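Local coordinates for cyanuric acid amidohydrolase (Azorhizobium caulinodans, PDB 4NQ3), which opens the s-triazine ring of cyanuric acid by hydrolysis to give carboxybiuret, which decarboxylates to biuret, during breakdown of herbicides such as atrazine, at residues A[6-11]-A[279-284]; A[125-130]-A[189-194]; A[288-293]-A[340-345]. All coordinates share one frame; numbering follows the deposited sequence.

Contact 1 of 3, residues A[6-11]-A[279-284]; sequences VHRIAT and ATIVLA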
# COMPACT_ATOMS: atom_id res chain seq x y z
N VAL A 6 3.81 35.35 8.16
CA VAL A 6 3.70 33.93 7.84
C VAL A 6 5.06 33.26 7.79
O VAL A 6 5.95 33.69 7.04
CB VAL A 6 2.99 33.73 6.50
CG1 VAL A 6 2.94 32.26 6.14
CG2 VAL A 6 1.62 34.32 6.57
N HIS A 7 5.23 32.20 8.57
CA HIS A 7 6.54 31.54 8.72
C HIS A 7 6.53 30.10 8.22
O HIS A 7 5.79 29.29 8.74
CB HIS A 7 6.96 31.52 10.19
CG HIS A 7 7.02 32.87 10.83
ND1 HIS A 7 8.10 33.72 10.68
CD2 HIS A 7 6.14 33.52 11.62
CE1 HIS A 7 7.88 34.83 11.36
NE2 HIS A 7 6.69 34.74 11.94
N ARG A 8 7.37 29.78 7.24
CA ARG A 8 7.44 28.38 6.78
C ARG A 8 8.62 27.64 7.44
O ARG A 8 9.78 27.98 7.24
CB ARG A 8 7.53 28.31 5.27
CG ARG A 8 7.02 27.02 4.69
CD ARG A 8 6.83 27.10 3.15
NE ARG A 8 8.13 27.30 2.51
CZ ARG A 8 8.35 27.90 1.34
NH1 ARG A 8 7.36 28.39 0.60
NH2 ARG A 8 9.60 27.99 0.92
N ILE A 9 8.32 26.65 8.25
CA ILE A 9 9.34 25.96 9.02
C ILE A 9 9.49 24.49 8.60
O ILE A 9 8.52 23.74 8.56
CB ILE A 9 9.02 26.06 10.52
CG1 ILE A 9 8.97 27.54 10.92
CG2 ILE A 9 10.04 25.29 11.37
CD1 ILE A 9 8.61 27.78 12.35
N ALA A 10 10.71 24.07 8.27
CA ALA A 10 10.96 22.66 7.97
C ALA A 10 10.81 21.75 9.22
O ALA A 10 10.96 22.20 10.34
CB ALA A 10 12.31 22.50 7.37
N THR A 11 10.48 20.48 9.01
CA THR A 11 10.37 19.48 10.08
C THR A 11 10.97 18.16 9.60
O THR A 11 10.75 17.74 8.45
CB THR A 11 8.91 19.24 10.48
OG1 THR A 11 8.24 18.63 9.37
CG2 THR A 11 8.19 20.55 10.84
N ALA A 279 10.63 31.48 -1.90
CA ALA A 279 9.80 32.19 -0.94
C ALA A 279 8.30 32.10 -1.22
O ALA A 279 7.50 32.37 -0.33
CB ALA A 279 10.21 33.64 -0.87
N THR A 280 7.90 31.76 -2.44
CA THR A 280 6.47 31.67 -2.74
C THR A 280 5.77 30.63 -1.83
O THR A 280 6.26 29.52 -1.64
CB THR A 280 6.21 31.27 -4.20
OG1 THR A 280 7.04 32.05 -5.08
CG2 THR A 280 4.75 31.46 -4.55
N ILE A 281 4.66 31.02 -1.23
CA ILE A 281 3.87 30.10 -0.43
C ILE A 281 2.66 29.64 -1.23
O ILE A 281 1.90 30.47 -1.73
CB ILE A 281 3.38 30.78 0.84
CG1 ILE A 281 4.56 31.12 1.74
CG2 ILE A 281 2.35 29.91 1.55
CD1 ILE A 281 4.13 31.88 2.94
N VAL A 282 2.46 28.32 -1.34
CA VAL A 282 1.35 27.80 -2.14
C VAL A 282 0.44 26.90 -1.33
O VAL A 282 0.92 25.99 -0.65
CB VAL A 282 1.86 27.01 -3.37
CG1 VAL A 282 0.71 26.67 -4.29
CG2 VAL A 282 2.93 27.81 -4.11
N LEU A 283 -0.86 27.15 -1.38
CA LEU A 283 -1.85 26.25 -0.76
C LEU A 283 -2.81 25.77 -1.85
O LEU A 283 -3.43 26.60 -2.51
CB LEU A 283 -2.62 26.96 0.34
CG LEU A 283 -1.76 27.89 1.20
CD1 LEU A 283 -2.64 28.81 2.01
CD2 LEU A 283 -0.91 27.08 2.12
N ALA A 284 -2.93 24.47 -2.05
CA ALA A 284 -3.77 24.01 -3.15
C ALA A 284 -4.56 22.76 -2.80
O ALA A 284 -4.12 21.96 -1.99
CB ALA A 284 -2.92 23.76 -4.36
O HOH W 1 4.59 26.79 0.66
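R8 carries the polar half of this contact. Its first bond points toward the 279-284 segment. CG lies anti to the backbone N (chi1 -155°), and a bend at chi3 (64°) turns the guanidinium so that an edge faces the backbone. There R8 NH1 reaches the carbonyl T280 O at 2.7 Å, at the edge of the guanidinium and near its plane, but the N-H is directed poorly (127°) and the bond is weak. T280 O also accepts from H327 NE2, so two donors share it. Arginine suits the place because its other nitrogens have partners as well: NH2 donates to E278 O, and NE forms a salt bridge with E329. These bonds fix the rotation of the group, and the carboxylate probably offsets much of its charge.

A water extends the polar link. It accepts from R8 NH1 at 3.2 Å and, weakly, from V282 N at 3.3 Å, so the arginine also touches the backbone of strand 281-286 indirectly.

The segments belong to different sheets: 6-11 lies on outer strand 2-10 of the first four-stranded sheet, while 281-286 is an inner strand of the third. They therefore share no strand pairing, and side chains join two of the three similar units whose threefold arrangement builds the monomer.

The apolar half involves two beta-branched residues, a type that favours strands. V6, two residues before R8, likewise points toward the partner. The first bond of I281 runs alongside the gap and does not point at V6, but its extended chain carries CD1 to V6 CG1 at 3.4 Å, the two side chains crossing obliquely. Nearer its root, I281 CG1 lies 4.1 Å from R8 NH1, bringing aliphatic surface beside the guanidinium.

Contact 2 of 3, residues A[125-130]-A[189-194]; sequences MGQVRM and GASALG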
# COMPACT_ATOMS: atom_id res chain seq x y z
N MSE A 125 -26.58 18.56 6.95
CA MSE A 125 -26.74 20.01 7.15
C MSE A 125 -26.26 20.50 8.52
O MSE A 125 -25.81 21.65 8.65
CB MSE A 125 -28.19 20.43 6.97
CG MSE A 125 -28.70 20.17 5.57
SE MSE A 125 -27.77 21.25 4.28
CE MSE A 125 -28.15 23.03 5.00
N GLY A 126 -26.35 19.64 9.53
CA GLY A 126 -25.72 19.93 10.81
C GLY A 126 -24.29 20.44 10.65
O GLY A 126 -23.93 21.52 11.14
N GLN A 127 -23.46 19.67 9.97
CA GLN A 127 -22.08 20.08 9.76
C GLN A 127 -21.98 21.36 8.96
O GLN A 127 -21.21 22.26 9.29
CB GLN A 127 -21.28 18.98 9.08
CG GLN A 127 -19.84 19.34 8.89
CD GLN A 127 -19.01 18.12 8.61
OE1 GLN A 127 -19.54 17.10 8.12
NE2 GLN A 127 -17.71 18.19 8.93
N VAL A 128 -22.78 21.44 7.89
CA VAL A 128 -22.76 22.61 7.02
C VAL A 128 -23.02 23.88 7.80
O VAL A 128 -22.29 24.87 7.65
CB VAL A 128 -23.79 22.53 5.91
CG1 VAL A 128 -23.76 23.82 5.13
CG2 VAL A 128 -23.53 21.32 5.00
N ARG A 129 -24.06 23.86 8.64
CA ARG A 129 -24.43 25.06 9.38
C ARG A 129 -23.39 25.38 10.42
O ARG A 129 -23.10 26.55 10.67
CB ARG A 129 -25.80 24.90 10.03
CG ARG A 129 -26.96 24.81 9.03
CD ARG A 129 -28.25 24.76 9.81
NE ARG A 129 -29.27 23.93 9.17
CZ ARG A 129 -29.94 24.27 8.07
NH1 ARG A 129 -29.73 25.45 7.47
NH2 ARG A 129 -30.84 23.43 7.58
N MSE A 130 -22.81 24.34 11.01
CA MSE A 130 -21.84 24.55 12.08
C MSE A 130 -20.62 25.29 11.53
O MSE A 130 -20.17 26.28 12.11
CB MSE A 130 -21.42 23.21 12.71
CG MSE A 130 -20.50 23.38 13.88
SE MSE A 130 -20.12 21.74 14.84
CE MSE A 130 -21.94 21.25 15.30
N GLY A 189 -16.76 17.72 2.22
CA GLY A 189 -17.81 18.26 1.38
C GLY A 189 -18.79 19.14 2.14
O GLY A 189 -19.09 20.25 1.69
N ALA A 190 -19.29 18.64 3.27
CA ALA A 190 -20.21 19.43 4.09
C ALA A 190 -19.55 20.71 4.57
O ALA A 190 -20.13 21.78 4.52
CB ALA A 190 -20.71 18.63 5.25
N SER A 191 -18.31 20.60 5.04
CA SER A 191 -17.57 21.79 5.43
C SER A 191 -17.41 22.78 4.29
O SER A 191 -17.55 23.98 4.48
CB SER A 191 -16.19 21.39 5.94
OG SER A 191 -16.33 20.61 7.12
N ALA A 192 -17.12 22.28 3.09
CA ALA A 192 -16.95 23.16 1.95
C ALA A 192 -18.26 23.92 1.64
O ALA A 192 -18.25 25.12 1.39
CB ALA A 192 -16.50 22.36 0.74
N LEU A 193 -19.39 23.23 1.71
CA LEU A 193 -20.66 23.89 1.44
C LEU A 193 -20.93 24.93 2.52
O LEU A 193 -21.50 25.99 2.26
CB LEU A 193 -21.80 22.88 1.38
CG LEU A 193 -21.67 22.13 0.07
CD1 LEU A 193 -22.63 20.96 -0.01
CD2 LEU A 193 -21.83 23.11 -1.08
N GLY A 194 -20.51 24.62 3.74
CA GLY A 194 -20.61 25.56 4.85
C GLY A 194 -19.82 26.82 4.55
O GLY A 194 -20.33 27.93 4.75
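Q127 is the first residue of helix 125-141 to meet helix 180-199 here. Its CG is anti to the backbone N (chi1 -178°), and the extended chain runs out along A190, whose methyl sits 3.5 Å from Q127 OE1. The small alanine leaves room for the amide to pass. Q127 NE2 then comes to 3.3 Å from S191 OG. The amide is held from both ends by other partners: OE1 accepts from G123 N, while NE2 donates to S187 OG and meets H234 NE2. S191 OG turns back to S187 O, one turn earlier in its own helix, which suits a serine in a buried helix face.

V128 comes next and provides the apolar wedge. One branch, CG2, lies 3.9 Å from A190 CB, with L193 CB somewhat farther off; the other, CG1, rests against G194 at 3.6 Å from its CA. The backbone takes part too, for V128 O lies 3.3 Å from G194 CA. A side chain at G194 would run into that carbonyl, so glycine fits here.

With small residues on one side, the helix axes approach to 7.4 Å and cross at -43°. Q127 and S191 also touch strand 150-157, placing this buried helix pair on the four-stranded sheet of the second repeating unit, a layer of helices packed on a mixed sheet, whose helix 180-199 also bears the substrate-binding R188.

Contact 3 of 3, residues A[288-293]-A[340-345]; sequences PSRSGR and GPDGGG. With MG (magnesium ion), chain K.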
# COMPACT_ATOMS: atom_id res chain seq x y z
N PRO A 288 -8.92 13.81 -7.48
CA PRO A 288 -9.10 12.95 -8.65
C PRO A 288 -10.47 13.21 -9.26
O PRO A 288 -11.46 13.27 -8.53
CB PRO A 288 -8.97 11.53 -8.08
CG PRO A 288 -9.36 11.67 -6.66
CD PRO A 288 -8.90 13.04 -6.22
N SER A 289 -10.53 13.38 -10.57
CA SER A 289 -11.79 13.72 -11.20
C SER A 289 -12.71 12.50 -11.28
O SER A 289 -12.27 11.41 -11.64
CB SER A 289 -11.55 14.28 -12.60
OG SER A 289 -10.92 13.32 -13.42
N ARG A 290 -13.98 12.69 -10.95
CA ARG A 290 -14.92 11.58 -10.85
C ARG A 290 -15.38 11.07 -12.20
O ARG A 290 -16.02 10.01 -12.27
CB ARG A 290 -16.12 11.99 -10.03
CG ARG A 290 -15.78 12.11 -8.58
CD ARG A 290 -16.92 12.58 -7.73
NE ARG A 290 -16.42 12.69 -6.37
CZ ARG A 290 -15.86 13.79 -5.89
NH1 ARG A 290 -15.76 14.86 -6.67
NH2 ARG A 290 -15.40 13.81 -4.64
N SER A 291 -15.06 11.81 -13.26
CA SER A 291 -15.33 11.37 -14.64
C SER A 291 -14.38 10.25 -14.99
O SER A 291 -14.58 9.54 -15.96
CB SER A 291 -15.14 12.51 -15.63
OG SER A 291 -13.81 13.00 -15.62
N GLY A 292 -13.33 10.12 -14.19
CA GLY A 292 -12.30 9.14 -14.44
C GLY A 292 -11.37 9.57 -15.55
O GLY A 292 -10.47 8.81 -15.93
N ARG A 293 -11.52 10.81 -16.02
CA ARG A 293 -10.69 11.31 -17.11
C ARG A 293 -10.10 12.68 -16.80
O ARG A 293 -10.69 13.46 -16.06
CB ARG A 293 -11.50 11.40 -18.43
CG ARG A 293 -12.33 10.17 -18.79
CD ARG A 293 -12.91 10.25 -20.20
NE ARG A 293 -13.43 8.95 -20.65
CZ ARG A 293 -12.79 8.09 -21.46
NH1 ARG A 293 -11.59 8.38 -21.96
NH2 ARG A 293 -13.37 6.93 -21.78
N GLY A 340 -13.95 23.88 -5.60
CA GLY A 340 -13.67 23.99 -7.01
C GLY A 340 -14.54 22.97 -7.72
O GLY A 340 -15.24 22.20 -7.08
N PRO A 341 -14.49 22.97 -9.05
CA PRO A 341 -15.21 22.04 -9.94
C PRO A 341 -14.79 20.59 -9.74
O PRO A 341 -13.74 20.34 -9.14
CB PRO A 341 -14.80 22.51 -11.32
CG PRO A 341 -13.46 23.16 -11.11
CD PRO A 341 -13.62 23.88 -9.80
N ASP A 342 -15.56 19.64 -10.25
CA ASP A 342 -15.13 18.25 -10.14
C ASP A 342 -13.80 18.03 -10.87
O ASP A 342 -13.69 18.25 -12.08
CB ASP A 342 -16.17 17.27 -10.69
CG ASP A 342 -15.67 15.82 -10.68
OD1 ASP A 342 -15.66 15.20 -9.59
OD2 ASP A 342 -15.28 15.31 -11.76
N GLY A 343 -12.79 17.59 -10.12
CA GLY A 343 -11.49 17.34 -10.70
C GLY A 343 -10.57 18.52 -10.50
O GLY A 343 -9.37 18.44 -10.78
N GLY A 344 -11.11 19.63 -10.04
CA GLY A 344 -10.28 20.79 -9.77
C GLY A 344 -10.20 21.13 -8.28
O GLY A 344 -10.54 20.32 -7.40
N GLY A 345 -9.72 22.33 -8.00
CA GLY A 345 -9.62 22.76 -6.63
C GLY A 345 -9.05 24.16 -6.58
O GLY A 345 -8.42 24.61 -7.54
MG MG K . -13.04 20.26 -6.72
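Two tight turns meet here: a type I turn from S289 to G292 and a type II turn from P341 to G344, the latter supplying two carbonyl oxygens to a magnesium ion. The carboxylate of D342 joins them, and D342 has the largest buried surface of the contact. Its CG is anti to the backbone N (chi1 176°), which sends the group across to the opposite turn. D342 OD2 uses its syn lone pair to accept from R290 N at 3.0 Å; OD1 accepts a weaker bond from the same N-H. Aspartate suits the site because its short side chain presents both oxygens to one backbone nitrogen and to a cation as well.

That cation is R290. With CG beside the backbone N, its extended chain runs past D342 OD1, and NH1 closes a salt bridge to OD1 at 2.9 Å. The oxygen is met nearly along its C-O axis, and the guanidinium and carboxylate planes stand 48° apart. R290 NH1 also forms a salt bridge with E287, a Mg(2+)-binding residue, while Y216 gives a cation-pi contact. The arginine thus sits between two acids, which probably keeps all three groups charged.

G343, the third residue of the type II turn, has positive phi (97°), an angle that glycine tolerates best. Lacking a side chain, it lets S289 CB approach its CA to 3.6 Å; a CB there would clash. Its N-H goes to E287 OE1, so E287 holds both this turn and R290. The first and last residues of the turn bind the metal through their carbonyls, together with Q339 O: P341 O lies 2.5 Å from the magnesium ion, and G344 O 2.6 Å from it.

From the N terminus, segment 6-11 on the first sheet opens the widest loop, which contact 1 closes only at 279-284 on the third sheet. Nested inside it, contact 2 opens at 125-130 and closes at 189-194, bringing together two helices of the second repeating unit. After three intervening residues, 288-293 opens contact 3, which 340-345 completes; it follows contact 1 in series, and no loops cross. Contact 1 therefore joins the first and third units, whereas contacts 2 and 3 each act within one, the second and third respectively. The centres of contacts 1 and 2 lie about 28 Å apart, on opposite sides of the chain's centre.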